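Local coordinates for uncharacterized protein (Legionella pneumophila subsp. pneumophila, PDB 5T2X), which is of unknown function but folds as an all-helical protein of the DUF5630 family, at residues A[194-205]-A[237-248]; A[154-162]-A[175-183]. All blocks are in the same frame, centred on the assembly; numbering follows the deposited sequence.

In the fold
Both contacts are antiparallel helix pairs in an all-helical chain, and they lie on the same side of its centre. Contact 2 comes first along the chain. It pairs helices 153-167 and 169-185, which are neighbours in sequence. Contact 1 follows and pairs helix 191-207 with helix 237-248, with helix 211-220 between them in sequence. Their centres are about 14 Å apart. Helices 169-185 and 191-207 are consecutive, and they join the two contacts: F176 packs on A200, C180 on A197, and Y177 on both A197 and T244. The two contacts therefore belong to one continuous helical packing, with helix 169-185 touching both helices of contact 1.

Contact 1: A[194-205]-A[237-248]; sequences YQEALEALLIAR and WDKAISETIAKG
This is a buried antiparallel helix pair with knobs-into-holes packing, between helices 191-207 and 237-248 of the all-helical fold. The axes of the two segments approach to 9.4 Å, with 165° between their directions. L201 is a knob among W237, A240, I241 and T244. Its CD1 meets the indole edge, while its CD2 lies 3.7 Å from I241 CG1. In return I241 fits among L198, L201, L202 and R205, and its CD1 reaches L202 CD2 at 3.7 Å. T244 is the third knob. Its CG2, anti to the backbone N, turns to L198 CB and Y194 O, and its OG1 turns back to bond A240 O. Helix 252-272 packs on the same pair through Y259, against I241, and A262, against L202. At the G248 end the backbones come close, and G248 CA lies 3.4 Å from Y194 CG. The Y194 ring lays one face over the K247-G248 peptide. At the W237 end R205 runs extended across one face of the indole. Its CB sits 3.7 Å from the centroid of the six-membered ring, a CH-pi contact. The guanidinium continues over W237 CB, nearly parallel to the indole. There it forms a salt bridge with D238: R205 NH1 to D238 OD1 is 2.8 Å, and the nitrogen meets the oxygen from above the carboxylate plane.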
loop_
_atom_site.group_PDB
_atom_site.type_symbol
_atom_site.label_atom_id
_atom_site.label_comp_id
_atom_site.label_asym_id
_atom_site.label_seq_id
_atom_site.Cartn_x
_atom_site.Cartn_y
_atom_site.Cartn_z
ATOM N N TYR A 194 -17.712 1.142 -14.612
ATOM C CA TYR A 194 -17.342 -0.162 -15.152
ATOM C C TYR A 194 -16.237 -0.036 -16.193
ATOM O O TYR A 194 -15.368 -0.912 -16.293
ATOM C CB TYR A 194 -18.563 -0.855 -15.750
ATOM C CG TYR A 194 -19.476 -1.504 -14.731
ATOM C CD1 TYR A 194 -19.054 -2.603 -13.994
ATOM C CD2 TYR A 194 -20.764 -1.031 -14.522
ATOM C CE1 TYR A 194 -19.885 -3.203 -13.067
ATOM C CE2 TYR A 194 -21.604 -1.627 -13.599
ATOM C CZ TYR A 194 -21.159 -2.712 -12.875
ATOM O OH TYR A 194 -21.991 -3.307 -11.954
ATOM N N GLN A 195 -16.252 1.043 -16.979
ATOM C CA GLN A 195 -15.192 1.251 -17.962
ATOM C C GLN A 195 -13.853 1.501 -17.282
ATOM O O GLN A 195 -12.813 1.025 -17.751
ATOM C CB GLN A 195 -15.553 2.413 -18.887
ATOM C CG GLN A 195 -16.800 2.169 -19.720
ATOM C CD GLN A 195 -17.265 3.413 -20.450
ATOM O OE1 GLN A 195 -18.446 3.555 -20.765
ATOM N NE2 GLN A 195 -16.335 4.320 -20.722
ATOM N N GLU A 196 -13.859 2.248 -16.174
ATOM C CA GLU A 196 -12.632 2.437 -15.406
ATOM C C GLU A 196 -12.210 1.155 -14.701
ATOM O O GLU A 196 -11.011 0.909 -14.530
ATOM C CB GLU A 196 -12.814 3.570 -14.393
ATOM C CG GLU A 196 -12.777 4.963 -15.002
ATOM C CD GLU A 196 -11.377 5.383 -15.412
ATOM O OE1 GLU A 196 -10.412 5.000 -14.718
ATOM O OE2 GLU A 196 -11.240 6.093 -16.430
ATOM N N ALA A 197 -13.176 0.331 -14.287
ATOM C CA ALA A 197 -12.842 -0.945 -13.663
ATOM C C ALA A 197 -12.152 -1.876 -14.650
ATOM O O ALA A 197 -11.197 -2.576 -14.291
ATOM C CB ALA A 197 -14.103 -1.603 -13.102
ATOM N N LEU A 198 -12.622 -1.897 -15.899
ATOM C CA LEU A 198 -12.029 -2.769 -16.907
ATOM C C LEU A 198 -10.582 -2.383 -17.186
ATOM O O LEU A 198 -9.701 -3.248 -17.262
ATOM C CB LEU A 198 -12.856 -2.720 -18.193
ATOM C CG LEU A 198 -12.305 -3.499 -19.389
ATOM C CD1 LEU A 198 -12.207 -4.982 -19.066
ATOM C CD2 LEU A 198 -13.164 -3.270 -20.623
ATOM N N GLU A 199 -10.318 -1.083 -17.340
ATOM C CA GLU A 199 -8.961 -0.631 -17.631
ATOM C C GLU A 199 -7.999 -1.028 -16.518
ATOM O O GLU A 199 -6.908 -1.546 -16.780
ATOM C CB GLU A 199 -8.950 0.883 -17.842
ATOM C CG GLU A 199 -7.567 1.469 -18.071
ATOM C CD GLU A 199 -7.601 2.971 -18.273
ATOM O OE1 GLU A 199 -8.695 3.511 -18.537
ATOM O OE2 GLU A 199 -6.535 3.612 -18.164
ATOM N N ALA A 200 -8.393 -0.800 -15.263
ATOM C CA ALA A 200 -7.541 -1.181 -14.141
ATOM C C ALA A 200 -7.388 -2.693 -14.049
ATOM O O ALA A 200 -6.323 -3.191 -13.667
ATOM C CB ALA A 200 -8.104 -0.619 -12.837
ATOM N N LEU A 201 -8.441 -3.439 -14.390
ATOM C CA LEU A 201 -8.347 -4.896 -14.369
ATOM C C LEU A 201 -7.386 -5.399 -15.440
ATOM O O LEU A 201 -6.603 -6.324 -15.194
ATOM C CB LEU A 201 -9.733 -5.512 -14.555
ATOM C CG LEU A 201 -9.814 -7.039 -14.595
ATOM C CD1 LEU A 201 -9.228 -7.645 -13.331
ATOM C CD2 LEU A 201 -11.256 -7.484 -14.785
ATOM N N LEU A 202 -7.428 -4.799 -16.632
ATOM C CA LEU A 202 -6.510 -5.202 -17.692
ATOM C C LEU A 202 -5.069 -4.855 -17.338
ATOM O O LEU A 202 -4.156 -5.654 -17.579
ATOM C CB LEU A 202 -6.912 -4.547 -19.014
ATOM C CG LEU A 202 -8.273 -4.950 -19.589
ATOM C CD1 LEU A 202 -8.576 -4.175 -20.862
ATOM C CD2 LEU A 202 -8.324 -6.445 -19.848
ATOM N N ILE A 203 -4.845 -3.671 -16.763
ATOM C CA ILE A 203 -3.495 -3.284 -16.361
ATOM C C ILE A 203 -2.966 -4.235 -15.296
ATOM O O ILE A 203 -1.790 -4.618 -15.315
ATOM C CB ILE A 203 -3.477 -1.822 -15.879
ATOM C CG1 ILE A 203 -3.852 -0.878 -17.022
ATOM C CG2 ILE A 203 -2.108 -1.458 -15.324
ATOM C CD1 ILE A 203 -3.979 0.570 -16.598
ATOM N N ALA A 204 -3.827 -4.641 -14.360
ATOM C CA ALA A 204 -3.403 -5.568 -13.316
ATOM C C ALA A 204 -2.936 -6.891 -13.909
ATOM O O ALA A 204 -1.987 -7.505 -13.407
ATOM C CB ALA A 204 -4.543 -5.797 -12.324
ATOM N N ARG A 205 -3.585 -7.345 -14.982
ATOM C CA ARG A 205 -3.160 -8.586 -15.620
ATOM C C ARG A 205 -1.852 -8.393 -16.376
ATOM O O ARG A 205 -0.946 -9.231 -16.286
ATOM C CB ARG A 205 -4.253 -9.096 -16.557
ATOM C CG ARG A 205 -3.999 -10.493 -17.093
ATOM C CD ARG A 205 -5.125 -10.943 -18.008
ATOM N NE ARG A 205 -5.020 -12.358 -18.349
ATOM C CZ ARG A 205 -5.862 -12.999 -19.153
ATOM N NH1 ARG A 205 -6.878 -12.350 -19.708
ATOM N NH2 ARG A 205 -5.687 -14.290 -19.403
ATOM N N TRP A 237 -8.877 -14.634 -14.556
ATOM C CA TRP A 237 -8.667 -13.404 -15.312
ATOM C C TRP A 237 -9.755 -13.211 -16.364
ATOM O O TRP A 237 -10.457 -12.194 -16.371
ATOM C CB TRP A 237 -7.283 -13.420 -15.964
ATOM C CG TRP A 237 -6.147 -13.124 -15.027
ATOM C CD1 TRP A 237 -5.129 -13.965 -14.674
ATOM C CD2 TRP A 237 -5.910 -11.896 -14.329
ATOM N NE1 TRP A 237 -4.276 -13.334 -13.800
ATOM C CE2 TRP A 237 -4.734 -12.064 -13.572
ATOM C CE3 TRP A 237 -6.581 -10.670 -14.270
ATOM C CZ2 TRP A 237 -4.214 -11.052 -12.767
ATOM C CZ3 TRP A 237 -6.065 -9.669 -13.471
ATOM C CH2 TRP A 237 -4.894 -9.865 -12.730
ATOM N N ASP A 238 -9.908 -14.184 -17.269
ATOM C CA ASP A 238 -10.901 -14.056 -18.333
ATOM C C ASP A 238 -12.319 -14.010 -17.781
ATOM O O ASP A 238 -13.182 -13.328 -18.346
ATOM C CB ASP A 238 -10.757 -15.205 -19.330
ATOM C CG ASP A 238 -9.443 -15.157 -20.081
ATOM O OD1 ASP A 238 -8.967 -14.039 -20.377
ATOM O OD2 ASP A 238 -8.885 -16.236 -20.376
ATOM N N LYS A 239 -12.581 -14.724 -16.684
ATOM C CA LYS A 239 -13.902 -14.668 -16.064
ATOM C C LYS A 239 -14.201 -13.275 -15.525
ATOM O O LYS A 239 -15.311 -12.757 -15.700
ATOM C CB LYS A 239 -13.998 -15.706 -14.947
ATOM C CG LYS A 239 -13.979 -17.149 -15.423
ATOM C CD LYS A 239 -15.367 -17.623 -15.817
ATOM C CE LYS A 239 -15.400 -19.133 -15.988
ATOM N NZ LYS A 239 -16.793 -19.658 -15.989
ATOM N N ALA A 240 -13.222 -12.649 -14.865
ATOM C CA ALA A 240 -13.438 -11.317 -14.309
ATOM C C ALA A 240 -13.537 -10.267 -15.408
ATOM O O ALA A 240 -14.337 -9.329 -15.307
ATOM C CB ALA A 240 -12.315 -10.968 -13.332
ATOM N N ILE A 241 -12.729 -10.402 -16.460
ATOM C CA ILE A 241 -12.800 -9.465 -17.576
ATOM C C ILE A 241 -14.145 -9.577 -18.281
ATOM O O ILE A 241 -14.766 -8.565 -18.629
ATOM C CB ILE A 241 -11.627 -9.706 -18.545
ATOM C CG1 ILE A 241 -10.295 -9.413 -17.853
ATOM C CG2 ILE A 241 -11.776 -8.855 -19.800
ATOM C CD1 ILE A 241 -9.083 -9.829 -18.657
ATOM N N SER A 242 -14.625 -10.805 -18.490
ATOM C CA SER A 242 -15.878 -10.995 -19.212
ATOM C C SER A 242 -17.066 -10.461 -18.421
ATOM O O SER A 242 -17.974 -9.850 -18.995
ATOM C CB SER A 242 -16.071 -12.475 -19.541
ATOM O OG SER A 242 -15.057 -12.934 -20.421
ATOM N N GLU A 243 -17.078 -10.676 -17.103
ATOM C CA GLU A 243 -18.201 -10.205 -16.299
ATOM C C GLU A 243 -18.218 -8.686 -16.184
ATOM O O GLU A 243 -19.295 -8.089 -16.083
ATOM C CB GLU A 243 -18.165 -10.846 -14.911
ATOM C CG GLU A 243 -18.485 -12.331 -14.918
ATOM C CD GLU A 243 -18.730 -12.880 -13.528
ATOM O OE1 GLU A 243 -18.819 -14.118 -13.384
ATOM O OE2 GLU A 243 -18.835 -12.074 -12.579
ATOM N N THR A 244 -17.048 -8.046 -16.196
ATOM C CA THR A 244 -17.008 -6.588 -16.171
ATOM C C THR A 244 -17.580 -6.003 -17.457
ATOM O O THR A 244 -18.300 -4.998 -17.424
ATOM C CB THR A 244 -15.574 -6.103 -15.949
ATOM O OG1 THR A 244 -15.106 -6.558 -14.673
ATOM C CG2 THR A 244 -15.506 -4.582 -15.994
ATOM N N ILE A 245 -17.281 -6.628 -18.597
ATOM C CA ILE A 245 -17.808 -6.150 -19.870
ATOM C C ILE A 245 -19.313 -6.382 -19.947
ATOM O O ILE A 245 -20.056 -5.553 -20.487
ATOM C CB ILE A 245 -17.062 -6.827 -21.035
ATOM C CG1 ILE A 245 -15.577 -6.465 -20.987
ATOM C CG2 ILE A 245 -17.667 -6.430 -22.374
ATOM C CD1 ILE A 245 -14.745 -7.138 -22.053
ATOM N N ALA A 246 -19.789 -7.498 -19.394
ATOM C CA ALA A 246 -21.215 -7.804 -19.450
ATOM C C ALA A 246 -22.009 -6.926 -18.487
ATOM O O ALA A 246 -23.014 -6.317 -18.875
ATOM C CB ALA A 246 -21.444 -9.284 -19.147
ATOM N N LYS A 247 -21.580 -6.855 -17.223
ATOM C CA LYS A 247 -22.285 -6.029 -16.246
ATOM C C LYS A 247 -22.274 -4.562 -16.649
ATOM O O LYS A 247 -23.275 -3.856 -16.486
ATOM C CB LYS A 247 -21.664 -6.200 -14.859
ATOM C CG LYS A 247 -21.981 -7.520 -14.180
ATOM C CD LYS A 247 -21.278 -7.639 -12.836
ATOM C CE LYS A 247 -21.557 -8.982 -12.181
ATOM N NZ LYS A 247 -20.828 -9.136 -10.890
ATOM N N GLY A 248 -21.151 -4.085 -17.183
ATOM C CA GLY A 248 -21.026 -2.687 -17.542
ATOM C C GLY A 248 -21.683 -2.284 -18.840
ATOM O O GLY A 248 -21.752 -1.085 -19.126
#

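Contact 2: A[154-162]-A[175-183]; sequences SLLTLHYAQ and LFYKTCLNL
L175 O is gripped by two donors of T179, the backbone N and the hydroxyl OG1, the latter at 2.7 Å. The two donors arrive from opposite faces of the carbonyl plane, and OG1 stands 39° out of that plane. The hydroxyl is thus satisfied within its own helix. T179 OG1 also touches A161 CB of the facing helix at 3.5 Å. With OG1 turned beside the backbone N (chi1 -60°), T179 CG2 is left to face the other helix. It meets T157 CG2 at 3.6 Å, methyl against methyl. T157 is arranged in the same way, and its OG1 bonds Y153 O one turn back.

A161 marks the close approach of the backbones. Its small CB fits against F176 CA and L175 CG, and the CA atoms of A161 and F176 are 4.8 Å apart. F176 leans across this point with its ring edge toward the A161-Q162 peptide; CD2 is 3.7 Å from Q162 N. One face of the ring takes L158 CD1, 4.0 Å from the centroid, as a CH-pi contact. L158 is the knob of the pair and sits among F176, T179, C180 and L183. Beyond it, L183 CD2 rests on S154 CB.

Helix 132-147 flanks the pair. It packs against S154, T157 and L175, and its Y143 OH is hydrogen-bonded to N182 O. The segment axes come within 8.8 Å and run 162° apart. Helices 153-167 and 169-185 follow each other directly, so the arrangement is an antiparallel helical hairpin, with largely apolar packing between its two arms.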
loop_
_atom_site.group_PDB
_atom_site.type_symbol
_atom_site.label_atom_id
_atom_site.label_comp_id
_atom_site.label_asym_id
_atom_site.label_seq_id
_atom_site.Cartn_x
_atom_site.Cartn_y
_atom_site.Cartn_z
ATOM N N SER A 154 -16.938 9.111 -1.624
ATOM C CA SER A 154 -16.542 8.317 -2.781
ATOM C C SER A 154 -15.253 8.849 -3.389
ATOM O O SER A 154 -14.499 8.091 -4.012
ATOM C CB SER A 154 -17.660 8.304 -3.824
ATOM O OG SER A 154 -17.908 9.608 -4.320
ATOM N N LEU A 155 -14.986 10.145 -3.214
ATOM C CA LEU A 155 -13.734 10.722 -3.692
ATOM C C LEU A 155 -12.541 10.124 -2.959
ATOM O O LEU A 155 -11.525 9.790 -3.581
ATOM C CB LEU A 155 -13.758 12.242 -3.519
ATOM C CG LEU A 155 -14.436 13.127 -4.570
ATOM C CD1 LEU A 155 -15.870 12.707 -4.848
ATOM C CD2 LEU A 155 -14.391 14.576 -4.114
ATOM N N LEU A 156 -12.644 9.987 -1.635
ATOM C CA LEU A 156 -11.560 9.385 -0.865
ATOM C C LEU A 156 -11.407 7.907 -1.191
ATOM O O LEU A 156 -10.282 7.397 -1.259
ATOM C CB LEU A 156 -11.807 9.574 0.631
ATOM C CG LEU A 156 -11.620 10.981 1.191
ATOM C CD1 LEU A 156 -11.850 10.981 2.692
ATOM C CD2 LEU A 156 -10.232 11.503 0.858
ATOM N N THR A 157 -12.525 7.206 -1.392
ATOM C CA THR A 157 -12.470 5.780 -1.701
ATOM C C THR A 157 -11.632 5.523 -2.946
ATOM O O THR A 157 -10.758 4.650 -2.953
ATOM C CB THR A 157 -13.883 5.226 -1.892
ATOM O OG1 THR A 157 -14.722 5.658 -0.814
ATOM C CG2 THR A 157 -13.855 3.711 -1.921
ATOM N N LEU A 158 -11.885 6.286 -4.011
ATOM C CA LEU A 158 -11.134 6.094 -5.245
ATOM C C LEU A 158 -9.717 6.640 -5.128
ATOM O O LEU A 158 -8.798 6.110 -5.761
ATOM C CB LEU A 158 -11.869 6.754 -6.410
ATOM C CG LEU A 158 -11.478 6.276 -7.807
ATOM C CD1 LEU A 158 -11.747 4.786 -7.941
ATOM C CD2 LEU A 158 -12.238 7.056 -8.865
ATOM N N HIS A 159 -9.521 7.689 -4.325
ATOM C CA HIS A 159 -8.183 8.242 -4.148
ATOM C C HIS A 159 -7.254 7.244 -3.467
ATOM O O HIS A 159 -6.090 7.100 -3.861
ATOM C CB HIS A 159 -8.249 9.537 -3.343
ATOM C CG HIS A 159 -6.906 10.062 -2.940
ATOM N ND1 HIS A 159 -6.006 10.577 -3.848
ATOM C CD2 HIS A 159 -6.306 10.139 -1.729
ATOM C CE1 HIS A 159 -4.913 10.956 -3.212
ATOM N NE2 HIS A 159 -5.067 10.700 -1.925
ATOM N N TYR A 160 -7.746 6.554 -2.437
ATOM C CA TYR A 160 -6.911 5.581 -1.741
ATOM C C TYR A 160 -6.556 4.413 -2.650
ATOM O O TYR A 160 -5.432 3.901 -2.602
ATOM C CB TYR A 160 -7.616 5.091 -0.477
ATOM C CG TYR A 160 -7.737 6.146 0.601
ATOM C CD1 TYR A 160 -6.671 6.988 0.899
ATOM C CD2 TYR A 160 -8.918 6.308 1.314
ATOM C CE1 TYR A 160 -6.777 7.956 1.882
ATOM C CE2 TYR A 160 -9.034 7.274 2.297
ATOM C CZ TYR A 160 -7.961 8.095 2.577
ATOM O OH TYR A 160 -8.073 9.057 3.556
ATOM N N ALA A 161 -7.499 3.984 -3.492
ATOM C CA ALA A 161 -7.212 2.913 -4.439
ATOM C C ALA A 161 -6.250 3.381 -5.526
ATOM O O ALA A 161 -5.411 2.602 -5.994
ATOM C CB ALA A 161 -8.510 2.393 -5.053
ATOM N N GLN A 162 -6.358 4.646 -5.940
ATOM C CA GLN A 162 -5.442 5.176 -6.945
ATOM C C GLN A 162 -4.020 5.254 -6.407
ATOM O O GLN A 162 -3.057 4.984 -7.135
ATOM C CB GLN A 162 -5.920 6.552 -7.410
ATOM C CG GLN A 162 -4.978 7.253 -8.375
ATOM C CD GLN A 162 -5.548 8.559 -8.897
ATOM O OE1 GLN A 162 -6.720 8.869 -8.683
ATOM N NE2 GLN A 162 -4.716 9.332 -9.586
ATOM N N LEU A 175 -7.208 -3.486 -6.560
ATOM C CA LEU A 175 -7.979 -2.710 -5.595
ATOM C C LEU A 175 -8.751 -1.592 -6.286
ATOM O O LEU A 175 -9.930 -1.368 -5.988
ATOM C CB LEU A 175 -7.055 -2.141 -4.516
ATOM C CG LEU A 175 -7.690 -1.156 -3.533
ATOM C CD1 LEU A 175 -8.807 -1.822 -2.743
ATOM C CD2 LEU A 175 -6.639 -0.575 -2.598
ATOM N N PHE A 176 -8.100 -0.881 -7.212
ATOM C CA PHE A 176 -8.790 0.145 -7.987
ATOM C C PHE A 176 -9.920 -0.462 -8.808
ATOM O O PHE A 176 -10.998 0.132 -8.928
ATOM C CB PHE A 176 -7.792 0.866 -8.892
ATOM C CG PHE A 176 -8.333 2.118 -9.530
ATOM C CD1 PHE A 176 -9.021 2.065 -10.732
ATOM C CD2 PHE A 176 -8.133 3.353 -8.936
ATOM C CE1 PHE A 176 -9.510 3.219 -11.323
ATOM C CE2 PHE A 176 -8.618 4.510 -9.522
ATOM C CZ PHE A 176 -9.308 4.443 -10.716
ATOM N N TYR A 177 -9.690 -1.646 -9.378
ATOM C CA TYR A 177 -10.728 -2.317 -10.153
ATOM C C TYR A 177 -11.919 -2.682 -9.276
ATOM O O TYR A 177 -13.074 -2.427 -9.638
ATOM C CB TYR A 177 -10.141 -3.558 -10.833
ATOM C CG TYR A 177 -11.089 -4.733 -10.937
ATOM C CD1 TYR A 177 -12.078 -4.774 -11.914
ATOM C CD2 TYR A 177 -10.984 -5.812 -10.067
ATOM C CE1 TYR A 177 -12.942 -5.850 -12.011
ATOM C CE2 TYR A 177 -11.843 -6.891 -10.157
ATOM C CZ TYR A 177 -12.818 -6.906 -11.131
ATOM O OH TYR A 177 -13.672 -7.980 -11.221
ATOM N N LYS A 178 -11.657 -3.274 -8.108
ATOM C CA LYS A 178 -12.743 -3.636 -7.206
ATOM C C LYS A 178 -13.440 -2.404 -6.644
ATOM O O LYS A 178 -14.653 -2.434 -6.407
ATOM C CB LYS A 178 -12.213 -4.514 -6.072
ATOM C CG LYS A 178 -13.301 -5.148 -5.220
ATOM C CD LYS A 178 -14.205 -6.036 -6.062
ATOM C CE LYS A 178 -15.323 -6.642 -5.229
ATOM N NZ LYS A 178 -16.202 -7.528 -6.042
ATOM N N THR A 179 -12.697 -1.316 -6.428
ATOM C CA THR A 179 -13.313 -0.091 -5.930
ATOM C C THR A 179 -14.278 0.493 -6.953
ATOM O O THR A 179 -15.354 0.986 -6.590
ATOM C CB THR A 179 -12.230 0.925 -5.561
ATOM O OG1 THR A 179 -11.385 0.375 -4.542
ATOM C CG2 THR A 179 -12.854 2.216 -5.049
ATOM N N CYS A 180 -13.920 0.434 -8.238
ATOM C CA CYS A 180 -14.815 0.928 -9.279
ATOM C C CYS A 180 -16.080 0.081 -9.371
ATOM O O CYS A 180 -17.167 0.609 -9.629
ATOM C CB CYS A 180 -14.092 0.961 -10.625
ATOM S SG CYS A 180 -12.786 2.206 -10.751
ATOM N N LEU A 181 -15.958 -1.234 -9.169
ATOM C CA LEU A 181 -17.143 -2.088 -9.158
ATOM C C LEU A 181 -18.073 -1.718 -8.011
ATOM O O LEU A 181 -19.291 -1.622 -8.195
ATOM C CB LEU A 181 -16.740 -3.560 -9.056
ATOM C CG LEU A 181 -15.985 -4.215 -10.214
ATOM C CD1 LEU A 181 -15.860 -5.708 -9.963
ATOM C CD2 LEU A 181 -16.670 -3.950 -11.543
ATOM N N ASN A 182 -17.514 -1.507 -6.818
ATOM C CA ASN A 182 -18.335 -1.149 -5.667
ATOM C C ASN A 182 -18.980 0.220 -5.838
ATOM O O ASN A 182 -20.089 0.446 -5.341
ATOM C CB ASN A 182 -17.493 -1.188 -4.394
ATOM C CG ASN A 182 -17.023 -2.587 -4.052
ATOM O OD1 ASN A 182 -17.242 -3.531 -4.812
ATOM N ND2 ASN A 182 -16.367 -2.728 -2.905
ATOM N N LEU A 183 -18.308 1.143 -6.530
ATOM C CA LEU A 183 -18.916 2.443 -6.795
ATOM C C LEU A 183 -19.982 2.349 -7.879
ATOM O O LEU A 183 -20.964 3.099 -7.846
ATOM C CB LEU A 183 -17.841 3.460 -7.182
ATOM C CG LEU A 183 -16.893 3.898 -6.062
ATOM C CD1 LEU A 183 -15.821 4.837 -6.592
ATOM C CD2 LEU A 183 -17.665 4.561 -4.932
#